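Local coordinates for receptor-type adenylate cyclase gresag 4.1 (Trypanosoma brucei, PDB 1FX2), which catalyses the conversion of ATP to 3',5'-cyclic AMP and diphosphate through its cytoplasmic class III cyclase domain, the part present here, at the interface of chains A and B. Numbering follows the deposited sequence. Chains: chain A/B, Receptor-type adenylate cyclase gresag 4.1.

Contact 1: the interface of chains A and B. Residues chain A 180, 212; chain B 83, 86-87, 218, 220.
The imidazole of A:His180 enters a recess on chain B formed by B:Leu83, B:Leu86, B:His87 and B:Pro220. This is part of the A/B interface of the deposited assembly. The cyclase domain is in its monomeric state here, so the pairing may be a crystal contact. The tightly packed part is the A:His180 ring. Its CG lies anti to the backbone N (chi1 -176°), and the ring reaches away from helix 180-184 towards chain B. Atom NE2 of A:His180 hydrogen-bonds to NE2 of B:His87 at 2.9 Å. The bond is bent, 144° at the hydrogen, and which ring donates cannot be told from the structure. One NE2 would have to carry the hydrogen and the other accept it, so both rings are probably not imidazolium at once. Methyl CD2 of B:Leu83 sits over the ring face, 3.8 Å from its centroid. B:Leu86 CD2 meets the ring edge, in plane, 3.9 Å from A:His180 CE1. The A:Lys212 side is looser. This lysine is poorly ordered. Its ammonium NZ makes a weak hydrogen bond to the backbone O of B:Thr218 at 3.2 Å. The ring carbon CD of B:Pro220 lies 3.4 Å from A:His180 ND1.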
# COMPACT_ATOMS: atom_id res chain seq x y z
N HIS A 180 -3.88 -1.08 -3.75
CA HIS A 180 -2.79 -0.58 -4.56
C HIS A 180 -3.09 -0.76 -6.03
O HIS A 180 -2.66 0.04 -6.83
CB HIS A 180 -1.49 -1.32 -4.16
CG HIS A 180 -0.28 -0.81 -4.88
ND1 HIS A 180 0.29 -1.42 -5.97
CD2 HIS A 180 0.44 0.31 -4.64
CE1 HIS A 180 1.32 -0.68 -6.38
NE2 HIS A 180 1.42 0.37 -5.59
N LYS A 212 -2.32 -4.37 0.08
CA LYS A 212 -1.77 -3.06 0.47
C LYS A 212 -2.92 -2.04 0.21
O LYS A 212 -3.40 -2.00 -0.95
CB LYS A 212 -0.56 -2.74 -0.41
CG LYS A 212 0.74 -3.44 0.01
CD LYS A 212 1.00 -4.76 -0.75
CE LYS A 212 2.10 -5.58 -0.07
NZ LYS A 212 2.36 -6.82 -0.89
N LEU B 83 7.35 0.78 -2.72
CA LEU B 83 6.13 1.45 -3.15
C LEU B 83 6.32 2.96 -3.36
O LEU B 83 5.92 3.46 -4.43
CB LEU B 83 5.01 1.18 -2.15
CG LEU B 83 4.65 -0.32 -2.10
CD1 LEU B 83 3.83 -0.57 -0.79
CD2 LEU B 83 3.77 -0.70 -3.30
N LEU B 86 8.16 3.59 -6.56
CA LEU B 86 7.34 3.32 -7.74
C LEU B 86 6.40 4.51 -7.98
O LEU B 86 6.15 4.94 -9.13
CB LEU B 86 6.51 2.04 -7.48
CG LEU B 86 5.39 1.83 -8.54
CD1 LEU B 86 6.05 1.38 -9.93
CD2 LEU B 86 4.59 0.56 -8.03
N HIS B 87 5.91 5.10 -6.88
CA HIS B 87 4.94 6.20 -7.01
C HIS B 87 5.55 7.54 -7.32
O HIS B 87 4.90 8.40 -7.92
CB HIS B 87 4.13 6.33 -5.73
CG HIS B 87 3.39 5.07 -5.38
ND1 HIS B 87 3.02 4.77 -4.07
CD2 HIS B 87 3.06 3.99 -6.13
CE1 HIS B 87 2.49 3.55 -4.06
NE2 HIS B 87 2.48 3.06 -5.28
N THR B 218 6.28 -6.86 -2.46
CA THR B 218 5.96 -5.45 -2.12
C THR B 218 4.99 -4.96 -3.20
O THR B 218 3.77 -4.88 -3.00
CB THR B 218 7.27 -4.56 -2.00
OG1 THR B 218 8.00 -4.49 -3.23
CG2 THR B 218 8.22 -5.18 -0.96
N PRO B 220 2.80 -5.48 -6.02
CA PRO B 220 2.16 -6.71 -6.48
C PRO B 220 2.44 -7.12 -7.98
O PRO B 220 2.46 -6.26 -8.83
CB PRO B 220 0.65 -6.42 -6.23
CG PRO B 220 0.65 -5.19 -5.30
CD PRO B 220 1.84 -4.40 -5.67

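Contact 2: the interface of chains A and B. Residues chain A 200-201, 212; chain B 79-80, 83, 193-194, 217-218.
The side chain of B:Gln79 leaves helix 71-87 with CG anti to the backbone N (chi1 176°) and runs on extended, which carries its amide to A:Asp201. A:Asp201, in strand 196-202, has an eclipsed chi1 of -5° and is poorly ordered. The two side chains come from opposite directions, their carboxylate and amide planes 47° apart. Their modelled approach is too short to be trusted, so no direct bond is assigned to it. A:Asp201 OD2 also lies 2.9 Å from the backbone O of B:Gln193, where both atoms would normally accept, so the carboxylate position is doubtful. Water links the groups more clearly. Water 1 lies 2.7 Å from the amide OE1 of B:Gln79 and 3.2 Å from the carboxylate OD2 of A:Asp201. The same water hydrogen-bonds to the backbone O of B:Asn217. The poorly ordered A:Lys212 also reaches that carbonyl, with its ammonium NZ 3.0 Å from B:Asn217 O. The donor stands above the carbonyl plane. The nearby ammonium may partly offset the negative charge of A:Asp201. Two further waters flank this centre, in what may be a packing contact. Water 2 joins the backbone O of A:Gly200 to the carboxylate OE2 of B:Glu80, at 3.1 Å from the latter. Water 3 joins the backbone O of A:Asp201 to B:Gln193, which is also poorly ordered. The side-chain amide NE2 of B:Gln193 lies 2.8 Å from water 3.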
# COMPACT_ATOMS: atom_id res chain seq x y z
N GLY A 200 -0.34 0.39 4.61
CA GLY A 200 0.44 -0.89 4.68
C GLY A 200 -0.17 -2.07 3.92
O GLY A 200 -0.60 -1.91 2.77
N ASP A 201 -0.36 -3.20 4.60
CA ASP A 201 -1.06 -4.39 4.03
C ASP A 201 -1.98 -4.98 5.06
O ASP A 201 -1.63 -5.09 6.24
CB ASP A 201 -0.23 -5.56 3.47
CG ASP A 201 1.25 -5.32 3.43
OD1 ASP A 201 1.72 -4.20 3.74
OD2 ASP A 201 1.97 -6.31 3.06
N LYS A 212 -2.32 -4.37 0.08
CA LYS A 212 -1.77 -3.06 0.47
C LYS A 212 -2.92 -2.04 0.21
O LYS A 212 -3.40 -2.00 -0.95
CB LYS A 212 -0.56 -2.74 -0.41
CG LYS A 212 0.74 -3.44 0.01
CD LYS A 212 1.00 -4.76 -0.75
CE LYS A 212 2.10 -5.58 -0.07
NZ LYS A 212 2.36 -6.82 -0.89
N GLN B 79 9.13 -2.47 2.42
CA GLN B 79 7.97 -2.51 1.56
C GLN B 79 7.62 -1.08 1.10
O GLN B 79 7.35 -0.85 -0.11
CB GLN B 79 6.86 -3.19 2.31
CG GLN B 79 5.55 -3.23 1.62
CD GLN B 79 4.73 -4.37 2.25
OE1 GLN B 79 4.80 -5.51 1.81
NE2 GLN B 79 4.05 -4.06 3.33
N GLU B 80 7.61 -0.10 2.02
CA GLU B 80 7.27 1.29 1.64
C GLU B 80 8.31 1.98 0.79
O GLU B 80 8.07 2.94 0.03
CB GLU B 80 6.95 2.16 2.89
CG GLU B 80 5.67 1.77 3.56
CD GLU B 80 4.46 1.74 2.66
OE1 GLU B 80 4.35 2.64 1.78
OE2 GLU B 80 3.57 0.86 2.81
N LEU B 83 7.35 0.78 -2.72
CA LEU B 83 6.13 1.45 -3.15
C LEU B 83 6.32 2.96 -3.36
O LEU B 83 5.92 3.46 -4.43
CB LEU B 83 5.01 1.18 -2.15
CG LEU B 83 4.65 -0.32 -2.10
CD1 LEU B 83 3.83 -0.57 -0.79
CD2 LEU B 83 3.77 -0.70 -3.30
N GLN B 193 0.51 -10.43 7.92
CA GLN B 193 0.37 -9.17 7.20
C GLN B 193 1.31 -8.99 6.06
O GLN B 193 1.32 -7.92 5.42
CB GLN B 193 0.58 -7.99 8.14
CG GLN B 193 -0.45 -8.06 9.31
CD GLN B 193 -1.83 -7.55 8.91
OE1 GLN B 193 -2.71 -8.32 8.47
NE2 GLN B 193 -2.03 -6.23 9.05
N ILE B 194 2.19 -9.95 5.79
CA ILE B 194 3.10 -9.80 4.67
C ILE B 194 2.92 -11.01 3.76
O ILE B 194 2.41 -12.05 4.19
CB ILE B 194 4.56 -9.63 5.06
CG1 ILE B 194 5.03 -10.80 5.92
CG2 ILE B 194 4.76 -8.30 5.79
CD1 ILE B 194 6.48 -10.78 6.16
N ASN B 217 7.19 -9.76 -1.01
CA ASN B 217 6.49 -9.27 -2.18
C ASN B 217 5.92 -7.92 -1.74
O ASN B 217 5.17 -7.84 -0.78
CB ASN B 217 5.43 -10.30 -2.57
CG ASN B 217 6.06 -11.61 -3.04
OD1 ASN B 217 5.74 -12.76 -2.56
ND2 ASN B 217 7.00 -11.49 -3.91
N THR B 218 6.28 -6.86 -2.46
CA THR B 218 5.96 -5.45 -2.12
C THR B 218 4.99 -4.96 -3.20
O THR B 218 3.77 -4.88 -3.00
CB THR B 218 7.27 -4.56 -2.00
OG1 THR B 218 8.00 -4.49 -3.23
CG2 THR B 218 8.22 -5.18 -0.96
O HOH W 1 4.17 -8.10 1.68
O HOH W 2 0.87 0.38 1.42
O HOH W 3 -0.00 -4.33 8.90

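Contact 3: the interface of chains A and B. Residues chain A 180, 183-184, 198, 214; chain B 80, 83, 87.
B:His87, at the end of helix 71-87 in this class III adenylate cyclase catalytic domain, inserts its imidazole among A:Tyr183, A:Met184 and A:Tyr214, across a possible packing contact. The A:Tyr183 and B:His87 rings meet edge-to-face, with planes 80° apart and centroids 4.9 Å apart. The tyrosine supplies the edge. Its CE2 stands over the centre of the imidazole, 3.6 Å above the plane. The sulfur SD of A:Met184 lies near B:His87 CD2, but this side chain is distorted in the model and the contact carries little weight. The phenol OH of A:Tyr214 approaches the imidazole edge in plane, 3.4 Å from B:His87 CE1. The same oxygen touches methyl CD1 of B:Leu83. Further out, water 4 lies in the plane of the A:Tyr214 ring and bridges its OH to the carboxylate OE1 of B:Glu80, at 2.6 Å from each. This link tethers the phenol to the helix that carries B:His87. The B:Glu80 carboxylate also packs against CB of A:Ala198. Within chain B, the backbone O of B:Leu83 covers the centre of the other imidazole face, opposite A:Tyr183. On the chain A side, CG of A:Tyr183 is anti to the backbone N (chi1 -177°), directing its ring from helix 180-184 towards B:His87.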
# COMPACT_ATOMS: atom_id res chain seq x y z
N HIS A 180 -3.88 -1.08 -3.75
CA HIS A 180 -2.79 -0.58 -4.56
C HIS A 180 -3.09 -0.76 -6.03
O HIS A 180 -2.66 0.04 -6.83
CB HIS A 180 -1.49 -1.32 -4.16
CG HIS A 180 -0.28 -0.81 -4.88
ND1 HIS A 180 0.29 -1.42 -5.97
CD2 HIS A 180 0.44 0.31 -4.64
CE1 HIS A 180 1.32 -0.68 -6.38
NE2 HIS A 180 1.42 0.37 -5.59
N TYR A 183 -4.93 2.24 -7.12
CA TYR A 183 -4.07 3.43 -7.07
C TYR A 183 -3.14 3.44 -8.26
O TYR A 183 -3.08 4.47 -8.96
CB TYR A 183 -3.28 3.43 -5.77
CG TYR A 183 -2.42 4.68 -5.61
CD1 TYR A 183 -3.06 5.91 -5.46
CD2 TYR A 183 -1.04 4.63 -5.56
CE1 TYR A 183 -2.32 7.08 -5.30
CE2 TYR A 183 -0.30 5.82 -5.37
CZ TYR A 183 -0.95 7.02 -5.25
OH TYR A 183 -0.20 8.21 -5.10
N MET A 184 -2.51 2.30 -8.62
CA MET A 184 -1.59 2.34 -9.73
C MET A 184 -2.29 2.20 -11.08
O MET A 184 -1.59 2.34 -12.12
CB MET A 184 -0.25 1.49 -9.39
CG MET A 184 0.98 2.40 -8.56
SD MET A 184 1.43 3.58 -9.16
CE MET A 184 2.16 2.84 -10.64
N ALA A 198 -0.79 5.85 2.86
CA ALA A 198 -0.59 4.41 2.89
C ALA A 198 -0.96 3.82 4.23
O ALA A 198 -0.54 4.31 5.27
CB ALA A 198 0.92 4.05 2.61
N TYR A 214 -4.70 1.90 0.58
CA TYR A 214 -4.44 3.30 0.58
C TYR A 214 -5.72 4.01 0.99
O TYR A 214 -6.78 3.74 0.44
CB TYR A 214 -4.00 3.75 -0.82
CG TYR A 214 -2.61 3.30 -1.14
CD1 TYR A 214 -2.37 1.97 -1.51
CD2 TYR A 214 -1.54 4.13 -0.88
CE1 TYR A 214 -1.07 1.48 -1.57
CE2 TYR A 214 -0.22 3.64 -0.97
CZ TYR A 214 -0.06 2.32 -1.30
OH TYR A 214 1.27 1.86 -1.38
N GLU B 80 7.61 -0.10 2.02
CA GLU B 80 7.27 1.29 1.64
C GLU B 80 8.31 1.98 0.79
O GLU B 80 8.07 2.94 0.03
CB GLU B 80 6.95 2.16 2.89
CG GLU B 80 5.67 1.77 3.56
CD GLU B 80 4.46 1.74 2.66
OE1 GLU B 80 4.35 2.64 1.78
OE2 GLU B 80 3.57 0.86 2.81
N LEU B 83 7.35 0.78 -2.72
CA LEU B 83 6.13 1.45 -3.15
C LEU B 83 6.32 2.96 -3.36
O LEU B 83 5.92 3.46 -4.43
CB LEU B 83 5.01 1.18 -2.15
CG LEU B 83 4.65 -0.32 -2.10
CD1 LEU B 83 3.83 -0.57 -0.79
CD2 LEU B 83 3.77 -0.70 -3.30
N HIS B 87 5.91 5.10 -6.88
CA HIS B 87 4.94 6.20 -7.01
C HIS B 87 5.55 7.54 -7.32
O HIS B 87 4.90 8.40 -7.92
CB HIS B 87 4.13 6.33 -5.73
CG HIS B 87 3.39 5.07 -5.38
ND1 HIS B 87 3.02 4.77 -4.07
CD2 HIS B 87 3.06 3.99 -6.13
CE1 HIS B 87 2.49 3.55 -4.06
NE2 HIS B 87 2.48 3.06 -5.28
O HOH W 4 2.99 3.44 -0.30

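Contacts 1 and 3 nearly coincide, the centres of their C-alpha atoms about 4 Å apart. They share A:His180 and B:His87. Contact 2 lies about 7 Å from contact 1 and about 9 Å from contact 3, between the same centres. It shares A:Lys212 and B:Thr218 with contact 1 and B:Glu80 with contact 3. B:Leu83 belongs to all three. Helix 71-87 of chain B therefore runs through the whole region. Chain A answers with helix 180-184 and strands 196-202 and 211-216. The interface is not an exact two-fold. This probably differs from the symmetric pairing of active class III cyclases and agrees with a monomeric state.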